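Local atomic coordinates of peptide ABC transporter, peptide-binding protein (Thermus thermophilus, PDB entry 2D5W), a protein that binds oligopeptides, here holding a pentapeptide, and probably hands them to a membrane-embedded ABC transporter for uptake. Residues N6-A12 against V244-R250; S34-Y39 against Y574-A579; R292-V298 against N552-K558. All coordinates share one frame; numbering follows the deposited sequence.

Interaction 1. Residues N6-A12 against V244-R250; sequences NSLVIGA and VQKVVYR
I10 runs side by side with Y249, both pointing the same way from neighbouring parallel strands. CG2 of I10 sits over one face of the tyrosine ring, 4.0 Å from its centroid and displaced toward the rim, a CH-pi contact. The other branch starts with CG1 opposite the carbonyl carbon (chi1 -59°) and runs out extended, bringing I10 CD1 within 3.6 Å of Y249 CE2 and 3.9 Å of V247 CG1. The I10 backbone is held at both ends: its N donates to V248 O (2.8 Å) and its O accepts from R250 N. L8 N to K246 O, V248 N to L8 O and A12 N to R250 O continue this parallel ladder. N6, the first residue past helix 2-5, closes the N-terminal end of the pairing. Its carbonyl takes the nearly straight bond from Q245 N (2.9 Å), while its side-chain amide reaches across to the 244-245 backbone, OD1 lying 3.4 Å from V244 CA and ND2 beside Q245 CG; the two side-chain amide planes stand 51° apart. On the side of the sheet shared with V9, R250 lays its CD against V9 CG1 (3.7 Å). Its chain then bends (chi3 56°), and NH2 bonds to S266 OG. The two strands are inner members of a five-strand mixed sheet: strand 223-228 lies beyond 246-251, and V9 and G11 pair with A269 on the other flank. Helix 31-40 packs against the I10 and Y249 side, with Y39 on I10, I32 and I36 on Y249, and E35 bonded to the tyrosine hydroxyl.

Interaction 2. Residues S34-Y39 against Y574-A579; sequences SEIEQY and YPGWNA
Q38 reaches from helix 31-40 into the loop, and its NE2 makes the direct hydrogen bond of this contact, 2.8 Å to P575 O. That bond is bent and tilted from the carbonyl plane. The same nitrogen donates to E35 O one turn back (3.2 Å), this time straight, in the carbonyl plane and on a lone pair, so two acceptors fix the rotation of the amide; E35 O also takes Q38 N. A water adds a second, looser link: it lies 2.7 Å from G576 O, accepts from A579 N and makes a weak bond to Q38 O. Among the aromatic contacts, NE2 of Q38 stands over one face of the Y574 ring, the amide turned 45° from it, and Q38 OE1 comes to 3.1 Å from Y574 CE2. E35 CA makes an off-centre CH-pi contact with that ring, 4.2 Å from the centroid. E35 slides past Y574 in the opposite direction, CG anti to the backbone N (chi1 -175°), and its carboxylate ends beside P575 CD, bonded to the hydroxyls of Y249, S271 and S272. Van der Waals packing completes the set: Y39 CD2 meets A579 CB at 3.6 Å, and Y39 OH lies 3.7 Å from G576 CA, where a CB would run into the Y39 ring and, at phi 93°, into the preceding carbonyl. S34 and Y574 both pack on a basic side chain of the bound peptide, so this helix-to-loop join lines part of the peptide site, consistent with the ligand cleft of family 5 solute-binding proteins.

Interaction 3. Residues R292-V298 against N552-K558; sequences RFDIWFV and NPYVVRK
F293 packs against V555 and R557 at one end of an antiparallel pairing between strands 293-308 and 544-557. Backbone bonds come first. D294 with V556, W296 with Y554 and V298 with N552 are hydrogen-bonded pairs, each closed by two N-H...O bonds; Y554 N to W296 O is 2.7 Å. P553 lies opposite F297 in a non-hydrogen-bonded pair, so its missing N-H costs this ladder nothing. K558 N extends the pairing to R292 O (3.1 Å), arriving from above the carbonyl plane. Apolar contacts follow: F293 CD2 meets V555 CG1 at 3.7 Å, F297 CE1 leans on P553 CB, and V298 CG2 touches the edge of the Y554 ring at 3.8 Å from CD1. The F293 ring also reaches over one face of the R557 guanidinium, CZ 3.6 Å from NH1 with the planes 49° apart, while its CE1 lies over the R292 guanidinium, whose NH1 bonds to R288 O. With an alanine at F293, V555 CG1 would probably lose a packing partner and both guanidinium groups the ring they touch. Charged contacts are slighter. K558, extended until it bends at chi4 (-65°), brings NZ to 3.2 Å from D294 OD1 in a salt bridge whose bonds are weak. Water joins D294 OD1 to V556 O, and another joins R292 O to R557 NH1. R557 NE has its salt bridge elsewhere, with D268. The chemistry thus implies that regular backbone bonding and apolar packing carry this pairing, with the D294-K558 charge pair a modest addition at its end.

In the fold
Along the chain the segments run 6-12, 34-39, 244-250, 292-298, 552-558 and 574-579, so interaction 3 is nested inside interaction 2, while interactions 1 and 2 alternate. Interaction 1 belongs to the five-strand mixed sheet and interaction 3 to the seven-strand one; their centres are about 15 Å apart and their nearest atoms about 6 Å. Interaction 2 bridges them: its helix lies on the first sheet, centres about 12 Å apart, and its loop meets the second pairing through P575 CD and Y554 OH (3.4 Å), centres about 17 Å apart. Segments distant in sequence thus gather on one side, beside the bound peptide, which interaction 2 packs against and interaction 3 touches through a weak hydrogen bond of N552.

Interaction 1. Residues N6-A12 against V244-R250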
loop_
_atom_site.group_PDB
_atom_site.type_symbol
_atom_site.label_atom_id
_atom_site.label_comp_id
_atom_site.label_asym_id
_atom_site.label_seq_id
_atom_site.Cartn_x
_atom_site.Cartn_y
_atom_site.Cartn_z
ATOM N N ASN A 6 8.645 8.542 28.923
ATOM C CA ASN A 6 8.482 7.214 28.342
ATOM C C ASN A 6 7.484 7.211 27.185
ATOM O O ASN A 6 6.505 6.458 27.188
ATOM C CB ASN A 6 8.035 6.232 29.427
ATOM C CG ASN A 6 8.382 4.804 29.091
ATOM O OD1 ASN A 6 9.003 4.534 28.064
ATOM N ND2 ASN A 6 7.994 3.876 29.957
ATOM N N SER A 7 7.746 8.056 26.193
ATOM C CA SER A 7 6.879 8.163 25.028
ATOM C C SER A 7 7.665 8.052 23.727
ATOM O O SER A 7 8.897 8.084 23.722
ATOM C CB SER A 7 6.129 9.495 25.050
ATOM O OG SER A 7 7.033 10.586 24.983
ATOM N N LEU A 8 6.929 7.930 22.627
ATOM C CA LEU A 8 7.508 7.804 21.294
ATOM C C LEU A 8 6.785 8.709 20.299
ATOM O O LEU A 8 5.604 8.502 20.011
ATOM C CB LEU A 8 7.404 6.352 20.824
ATOM C CG LEU A 8 7.762 6.048 19.366
ATOM C CD1 LEU A 8 9.214 6.401 19.100
ATOM C CD2 LEU A 8 7.505 4.581 19.076
ATOM N N VAL A 9 7.489 9.712 19.782
ATOM C CA VAL A 9 6.911 10.630 18.807
ATOM C C VAL A 9 7.447 10.254 17.430
ATOM O O VAL A 9 8.661 10.252 17.199
ATOM C CB VAL A 9 7.282 12.098 19.125
ATOM C CG1 VAL A 9 6.750 13.023 18.036
ATOM C CG2 VAL A 9 6.713 12.495 20.479
ATOM N N ILE A 10 6.530 9.928 16.525
ATOM C CA ILE A 10 6.871 9.523 15.168
ATOM C C ILE A 10 6.415 10.576 14.167
ATOM O O ILE A 10 5.265 11.013 14.195
ATOM C CB ILE A 10 6.202 8.172 14.828
ATOM C CG1 ILE A 10 6.662 7.106 15.826
ATOM C CG2 ILE A 10 6.533 7.763 13.406
ATOM C CD1 ILE A 10 5.897 5.798 15.737
ATOM N N GLY A 11 7.322 10.982 13.284
ATOM C CA GLY A 11 6.989 11.979 12.285
ATOM C C GLY A 11 6.607 11.371 10.949
ATOM O O GLY A 11 7.275 10.457 10.457
ATOM N N ALA A 12 5.533 11.890 10.358
ATOM C CA ALA A 12 5.043 11.412 9.068
ATOM C C ALA A 12 4.633 12.594 8.194
ATOM O O ALA A 12 4.260 13.650 8.703
ATOM C CB ALA A 12 3.852 10.478 9.278
ATOM N N VAL A 244 7.723 2.025 25.853
ATOM C CA VAL A 244 6.905 3.230 25.732
ATOM C C VAL A 244 5.430 3.048 26.069
ATOM O O VAL A 244 4.803 2.042 25.722
ATOM C CB VAL A 244 7.066 3.904 24.342
ATOM C CG1 VAL A 244 8.527 4.278 24.124
ATOM C CG2 VAL A 244 6.568 2.997 23.238
ATOM N N GLN A 245 4.886 4.047 26.755
ATOM C CA GLN A 245 3.499 4.023 27.205
ATOM C C GLN A 245 2.578 4.897 26.371
ATOM O O GLN A 245 1.354 4.809 26.487
ATOM C CB GLN A 245 3.430 4.456 28.671
ATOM C CG GLN A 245 4.229 3.566 29.619
ATOM C CD GLN A 245 3.776 2.119 29.583
ATOM O OE1 GLN A 245 2.596 1.820 29.772
ATOM N NE2 GLN A 245 4.714 1.211 29.341
ATOM N N LYS A 246 3.174 5.747 25.545
ATOM C CA LYS A 246 2.424 6.638 24.674
ATOM C C LYS A 246 3.152 6.733 23.346
ATOM O O LYS A 246 4.382 6.790 23.312
ATOM C CB LYS A 246 2.325 8.039 25.285
ATOM C CG LYS A 246 1.451 8.137 26.521
ATOM C CD LYS A 246 1.307 9.586 26.965
ATOM C CE LYS A 246 0.393 9.712 28.174
ATOM N NZ LYS A 246 0.252 11.130 28.610
ATOM N N VAL A 247 2.386 6.729 22.260
ATOM C CA VAL A 247 2.935 6.855 20.913
ATOM C C VAL A 247 2.128 7.940 20.223
ATOM O O VAL A 247 0.895 7.885 20.193
ATOM C CB VAL A 247 2.793 5.555 20.092
ATOM C CG1 VAL A 247 3.318 5.778 18.675
ATOM C CG2 VAL A 247 3.548 4.419 20.767
ATOM N N VAL A 248 2.819 8.932 19.682
ATOM C CA VAL A 248 2.153 10.021 18.994
ATOM C C VAL A 248 2.710 10.204 17.595
ATOM O O VAL A 248 3.922 10.352 17.413
ATOM C CB VAL A 248 2.327 11.364 19.745
ATOM C CG1 VAL A 248 1.679 12.498 18.955
ATOM C CG2 VAL A 248 1.720 11.269 21.132
ATOM N N TYR A 249 1.826 10.158 16.606
ATOM C CA TYR A 249 2.215 10.402 15.224
ATOM C C TYR A 249 1.934 11.877 14.973
ATOM O O TYR A 249 0.830 12.357 15.241
ATOM C CB TYR A 249 1.375 9.565 14.261
ATOM C CG TYR A 249 2.021 8.270 13.836
ATOM C CD1 TYR A 249 2.637 8.153 12.587
ATOM C CD2 TYR A 249 2.018 7.158 14.677
ATOM C CE1 TYR A 249 3.229 6.962 12.188
ATOM C CE2 TYR A 249 2.609 5.966 14.287
ATOM C CZ TYR A 249 3.212 5.871 13.045
ATOM O OH TYR A 249 3.788 4.680 12.672
ATOM N N ARG A 250 2.941 12.598 14.492
ATOM C CA ARG A 250 2.812 14.012 14.164
ATOM C C ARG A 250 2.853 14.109 12.648
ATOM O O ARG A 250 3.749 13.558 12.009
ATOM C CB ARG A 250 3.961 14.820 14.767
ATOM C CG ARG A 250 3.796 15.130 16.243
ATOM C CD ARG A 250 4.946 15.990 16.739
ATOM N NE ARG A 250 5.083 17.219 15.964
ATOM C CZ ARG A 250 6.121 18.046 16.054
ATOM N NH1 ARG A 250 6.166 19.143 15.310
ATOM N NH2 ARG A 250 7.118 17.770 16.884
#

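Interaction 2. Residues S34-Y39 against Y574-A579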
loop_
_atom_site.group_PDB
_atom_site.type_symbol
_atom_site.label_atom_id
_atom_site.label_comp_id
_atom_site.label_asym_id
_atom_site.label_seq_id
_atom_site.Cartn_x
_atom_site.Cartn_y
_atom_site.Cartn_z
ATOM N N SER A 34 -1.941 1.890 7.285
ATOM C CA SER A 34 -1.572 0.535 7.670
ATOM C C SER A 34 -0.454 0.510 8.705
ATOM O O SER A 34 -0.476 -0.299 9.630
ATOM C CB SER A 34 -1.157 -0.267 6.441
ATOM O OG SER A 34 -2.297 -0.679 5.710
ATOM N N GLU A 35 0.527 1.391 8.558
ATOM C CA GLU A 35 1.631 1.428 9.509
ATOM C C GLU A 35 1.128 1.780 10.906
ATOM O O GLU A 35 1.453 1.107 11.883
ATOM C CB GLU A 35 2.673 2.452 9.073
ATOM C CG GLU A 35 3.913 2.454 9.944
ATOM C CD GLU A 35 4.837 3.600 9.610
ATOM O OE1 GLU A 35 4.660 4.693 10.186
ATOM O OE2 GLU A 35 5.729 3.412 8.760
ATOM N N ILE A 36 0.332 2.838 10.999
ATOM C CA ILE A 36 -0.209 3.270 12.276
ATOM C C ILE A 36 -1.073 2.181 12.896
ATOM O O ILE A 36 -1.016 1.936 14.102
ATOM C CB ILE A 36 -1.046 4.556 12.107
ATOM C CG1 ILE A 36 -0.117 5.722 11.776
ATOM C CG2 ILE A 36 -1.847 4.849 13.375
ATOM C CD1 ILE A 36 -0.836 7.004 11.437
ATOM N N GLU A 37 -1.861 1.508 12.067
ATOM C CA GLU A 37 -2.736 0.476 12.591
ATOM C C GLU A 37 -2.025 -0.728 13.188
ATOM O O GLU A 37 -2.640 -1.494 13.923
ATOM C CB GLU A 37 -3.755 0.068 11.530
ATOM C CG GLU A 37 -4.801 1.160 11.347
ATOM C CD GLU A 37 -5.892 0.802 10.375
ATOM O OE1 GLU A 37 -6.833 1.614 10.228
ATOM O OE2 GLU A 37 -5.814 -0.279 9.756
ATOM N N GLN A 38 -0.738 -0.905 12.900
ATOM C CA GLN A 38 -0.014 -2.018 13.509
ATOM C C GLN A 38 0.020 -1.793 15.019
ATOM O O GLN A 38 -0.021 -2.744 15.801
ATOM C CB GLN A 38 1.424 -2.086 13.017
ATOM C CG GLN A 38 1.604 -2.415 11.565
ATOM C CD GLN A 38 3.066 -2.370 11.212
ATOM O OE1 GLN A 38 3.696 -3.400 10.969
ATOM N NE2 GLN A 38 3.629 -1.172 11.219
ATOM N N TYR A 39 0.108 -0.530 15.425
ATOM C CA TYR A 39 0.148 -0.195 16.841
ATOM C C TYR A 39 -1.193 -0.453 17.520
ATOM O O TYR A 39 -1.245 -0.803 18.701
ATOM C CB TYR A 39 0.522 1.282 17.036
ATOM C CG TYR A 39 1.946 1.616 16.658
ATOM C CD1 TYR A 39 2.320 1.786 15.323
ATOM C CD2 TYR A 39 2.935 1.713 17.635
ATOM C CE1 TYR A 39 3.650 2.041 14.975
ATOM C CE2 TYR A 39 4.263 1.966 17.300
ATOM C CZ TYR A 39 4.614 2.126 15.971
ATOM O OH TYR A 39 5.934 2.350 15.652
ATOM N N TYR A 574 7.959 -1.939 6.926
ATOM C CA TYR A 574 7.954 -0.730 7.722
ATOM C C TYR A 574 8.131 -1.083 9.185
ATOM O O TYR A 574 8.087 -2.255 9.566
ATOM C CB TYR A 574 6.683 0.103 7.478
ATOM C CG TYR A 574 5.359 -0.631 7.437
ATOM C CD1 TYR A 574 4.271 -0.068 6.772
ATOM C CD2 TYR A 574 5.176 -1.856 8.078
ATOM C CE1 TYR A 574 3.032 -0.699 6.744
ATOM C CE2 TYR A 574 3.936 -2.497 8.057
ATOM C CZ TYR A 574 2.871 -1.910 7.388
ATOM O OH TYR A 574 1.642 -2.529 7.364
ATOM N N PRO A 575 8.397 -0.076 10.021
ATOM C CA PRO A 575 8.583 -0.303 11.452
ATOM C C PRO A 575 7.234 -0.445 12.135
ATOM O O PRO A 575 6.197 -0.196 11.521
ATOM C CB PRO A 575 9.322 0.952 11.896
ATOM C CG PRO A 575 8.723 2.000 11.020
ATOM C CD PRO A 575 8.664 1.330 9.668
ATOM N N GLY A 576 7.248 -0.867 13.397
ATOM C CA GLY A 576 6.013 -0.991 14.146
ATOM C C GLY A 576 5.325 -2.343 14.153
ATOM O O GLY A 576 4.241 -2.475 14.718
ATOM N N TRP A 577 5.950 -3.342 13.536
ATOM C CA TRP A 577 5.394 -4.692 13.469
ATOM C C TRP A 577 5.632 -5.452 14.779
ATOM O O TRP A 577 5.128 -6.559 14.973
ATOM C CB TRP A 577 6.042 -5.448 12.306
ATOM C CG TRP A 577 7.533 -5.388 12.368
ATOM C CD1 TRP A 577 8.340 -4.398 11.882
ATOM C CD2 TRP A 577 8.391 -6.294 13.068
ATOM N NE1 TRP A 577 9.646 -4.628 12.244
ATOM C CE2 TRP A 577 9.705 -5.786 12.974
ATOM C CE3 TRP A 577 8.175 -7.485 13.773
ATOM C CZ2 TRP A 577 10.800 -6.432 13.562
ATOM C CZ3 TRP A 577 9.263 -8.123 14.355
ATOM C CH2 TRP A 577 10.557 -7.594 14.245
ATOM N N ASN A 578 6.411 -4.841 15.668
ATOM C CA ASN A 578 6.767 -5.405 16.975
ATOM C C ASN A 578 6.622 -4.264 17.976
ATOM O O ASN A 578 7.432 -4.115 18.893
ATOM C CB ASN A 578 8.226 -5.862 16.943
ATOM C CG ASN A 578 9.189 -4.705 16.695
ATOM O OD1 ASN A 578 8.829 -3.711 16.061
ATOM N ND2 ASN A 578 10.416 -4.832 17.188
ATOM N N ALA A 579 5.569 -3.473 17.803
ATOM C CA ALA A 579 5.340 -2.289 18.621
ATOM C C ALA A 579 5.374 -2.445 20.134
ATOM O O ALA A 579 5.661 -1.479 20.842
ATOM C CB ALA A 579 4.037 -1.619 18.197
HETATM O O HOH W 1 3.042 -4.129 16.517
#

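Interaction 3. Residues R292-V298 against N552-K558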
loop_
_atom_site.group_PDB
_atom_site.type_symbol
_atom_site.label_atom_id
_atom_site.label_comp_id
_atom_site.label_asym_id
_atom_site.label_seq_id
_atom_site.Cartn_x
_atom_site.Cartn_y
_atom_site.Cartn_z
ATOM N N ARG A 292 23.050 12.439 18.304
ATOM C CA ARG A 292 21.616 12.662 18.427
ATOM C C ARG A 292 20.748 11.615 17.741
ATOM O O ARG A 292 19.820 11.083 18.350
ATOM C CB ARG A 292 21.268 14.048 17.870
ATOM C CG ARG A 292 22.051 15.180 18.520
ATOM C CD ARG A 292 21.833 16.511 17.805
ATOM N NE ARG A 292 20.493 17.057 18.010
ATOM C CZ ARG A 292 19.610 17.282 17.041
ATOM N NH1 ARG A 292 19.906 17.004 15.777
ATOM N NH2 ARG A 292 18.431 17.807 17.338
ATOM N N PHE A 293 21.049 11.320 16.481
ATOM C CA PHE A 293 20.257 10.360 15.715
ATOM C C PHE A 293 21.099 9.498 14.798
ATOM O O PHE A 293 22.220 9.854 14.445
ATOM C CB PHE A 293 19.244 11.081 14.811
ATOM C CG PHE A 293 18.221 11.889 15.549
ATOM C CD1 PHE A 293 18.507 13.176 15.995
ATOM C CD2 PHE A 293 16.961 11.357 15.795
ATOM C CE1 PHE A 293 17.548 13.922 16.677
ATOM C CE2 PHE A 293 15.997 12.090 16.474
ATOM C CZ PHE A 293 16.288 13.375 16.918
ATOM N N ASP A 294 20.532 8.360 14.415
ATOM C CA ASP A 294 21.156 7.464 13.454
ATOM C C ASP A 294 20.259 7.537 12.224
ATOM O O ASP A 294 19.033 7.643 12.342
ATOM C CB ASP A 294 21.208 6.024 13.971
ATOM C CG ASP A 294 22.260 5.834 15.043
ATOM O OD1 ASP A 294 21.900 5.823 16.237
ATOM O OD2 ASP A 294 23.450 5.712 14.685
ATOM N N ILE A 295 20.870 7.514 11.046
ATOM C CA ILE A 295 20.126 7.572 9.795
ATOM C C ILE A 295 20.356 6.268 9.047
ATOM O O ILE A 295 21.497 5.854 8.845
ATOM C CB ILE A 295 20.605 8.745 8.917
ATOM C CG1 ILE A 295 20.503 10.054 9.705
ATOM C CG2 ILE A 295 19.766 8.817 7.641
ATOM C CD1 ILE A 295 21.150 11.239 9.016
ATOM N N TRP A 296 19.268 5.624 8.640
ATOM C CA TRP A 296 19.332 4.354 7.923
ATOM C C TRP A 296 18.537 4.415 6.629
ATOM O O TRP A 296 17.571 5.167 6.526
ATOM C CB TRP A 296 18.734 3.225 8.766
ATOM C CG TRP A 296 19.275 3.108 10.146
ATOM C CD1 TRP A 296 18.735 3.620 11.290
ATOM C CD2 TRP A 296 20.456 2.407 10.536
ATOM N NE1 TRP A 296 19.508 3.273 12.375
ATOM C CE2 TRP A 296 20.571 2.529 11.938
ATOM C CE3 TRP A 296 21.430 1.683 9.835
ATOM C CZ2 TRP A 296 21.625 1.951 12.655
ATOM C CZ3 TRP A 296 22.477 1.109 10.547
ATOM C CH2 TRP A 296 22.564 1.247 11.945
ATOM N N PHE A 297 18.941 3.608 5.653
ATOM C CA PHE A 297 18.240 3.525 4.376
ATOM C C PHE A 297 17.881 2.059 4.187
ATOM O O PHE A 297 18.761 1.201 4.113
ATOM C CB PHE A 297 19.138 4.016 3.241
ATOM C CG PHE A 297 19.416 5.489 3.295
ATOM C CD1 PHE A 297 18.595 6.391 2.630
ATOM C CD2 PHE A 297 20.487 5.977 4.034
ATOM C CE1 PHE A 297 18.836 7.761 2.701
ATOM C CE2 PHE A 297 20.738 7.347 4.113
ATOM C CZ PHE A 297 19.911 8.239 3.444
ATOM N N VAL A 298 16.586 1.774 4.114
ATOM C CA VAL A 298 16.121 0.402 3.980
ATOM C C VAL A 298 15.453 0.121 2.644
ATOM O O VAL A 298 14.420 0.697 2.324
ATOM C CB VAL A 298 15.120 0.056 5.109
ATOM C CG1 VAL A 298 14.652 -1.388 4.979
ATOM C CG2 VAL A 298 15.771 0.285 6.466
ATOM N N ASN A 552 13.588 3.429 1.895
ATOM C CA ASN A 552 13.076 4.358 2.897
ATOM C C ASN A 552 14.143 4.816 3.876
ATOM O O ASN A 552 14.876 4.001 4.436
ATOM C CB ASN A 552 11.952 3.728 3.731
ATOM C CG ASN A 552 10.681 3.486 2.940
ATOM O OD1 ASN A 552 10.317 4.269 2.066
ATOM N ND2 ASN A 552 9.981 2.406 3.270
ATOM N N PRO A 553 14.254 6.135 4.086
ATOM C CA PRO A 553 15.253 6.618 5.038
ATOM C C PRO A 553 14.577 6.684 6.408
ATOM O O PRO A 553 13.414 7.082 6.515
ATOM C CB PRO A 553 15.601 8.000 4.500
ATOM C CG PRO A 553 14.294 8.469 3.943
ATOM C CD PRO A 553 13.732 7.237 3.256
ATOM N N TYR A 554 15.288 6.260 7.445
ATOM C CA TYR A 554 14.763 6.307 8.803
ATOM C C TYR A 554 15.716 7.086 9.690
ATOM O O TYR A 554 16.929 6.874 9.641
ATOM C CB TYR A 554 14.574 4.900 9.375
ATOM C CG TYR A 554 13.455 4.132 8.720
ATOM C CD1 TYR A 554 13.719 3.158 7.761
ATOM C CD2 TYR A 554 12.126 4.407 9.035
ATOM C CE1 TYR A 554 12.685 2.475 7.132
ATOM C CE2 TYR A 554 11.088 3.733 8.412
ATOM C CZ TYR A 554 11.374 2.772 7.463
ATOM O OH TYR A 554 10.345 2.105 6.843
ATOM N N VAL A 555 15.168 8.006 10.476
ATOM C CA VAL A 555 15.959 8.805 11.405
ATOM C C VAL A 555 15.466 8.364 12.772
ATOM O O VAL A 555 14.283 8.503 13.090
ATOM C CB VAL A 555 15.720 10.311 11.199
ATOM C CG1 VAL A 555 16.622 11.114 12.135
ATOM C CG2 VAL A 555 16.008 10.678 9.749
ATOM N N VAL A 556 16.378 7.827 13.577
ATOM C CA VAL A 556 16.020 7.281 14.877
ATOM C C VAL A 556 16.871 7.846 16.005
ATOM O O VAL A 556 18.099 7.801 15.948
ATOM C CB VAL A 556 16.172 5.740 14.842
ATOM C CG1 VAL A 556 15.716 5.130 16.155
ATOM C CG2 VAL A 556 15.377 5.168 13.675
ATOM N N ARG A 557 16.219 8.367 17.038
ATOM C CA ARG A 557 16.946 8.938 18.163
ATOM C C ARG A 557 17.773 7.881 18.876
ATOM O O ARG A 557 17.323 6.750 19.078
ATOM C CB ARG A 557 15.989 9.571 19.173
ATOM C CG ARG A 557 16.709 10.426 20.214
ATOM C CD ARG A 557 15.819 10.802 21.384
ATOM N NE ARG A 557 14.591 11.483 20.976
ATOM C CZ ARG A 557 14.526 12.735 20.533
ATOM N NH1 ARG A 557 15.623 13.475 20.427
ATOM N NH2 ARG A 557 13.353 13.255 20.205
ATOM N N LYS A 558 18.988 8.250 19.260
ATOM C CA LYS A 558 19.842 7.316 19.970
ATOM C C LYS A 558 19.158 6.939 21.275
ATOM O O LYS A 558 18.534 7.777 21.928
ATOM C CB LYS A 558 21.217 7.942 20.215
ATOM C CG LYS A 558 21.997 8.113 18.915
ATOM C CD LYS A 558 23.363 8.730 19.113
ATOM C CE LYS A 558 24.110 8.800 17.790
ATOM N NZ LYS A 558 24.427 7.452 17.227
HETATM O O HOH W 2 18.601 13.332 20.320
HETATM O O HOH W 3 19.474 5.403 16.979
#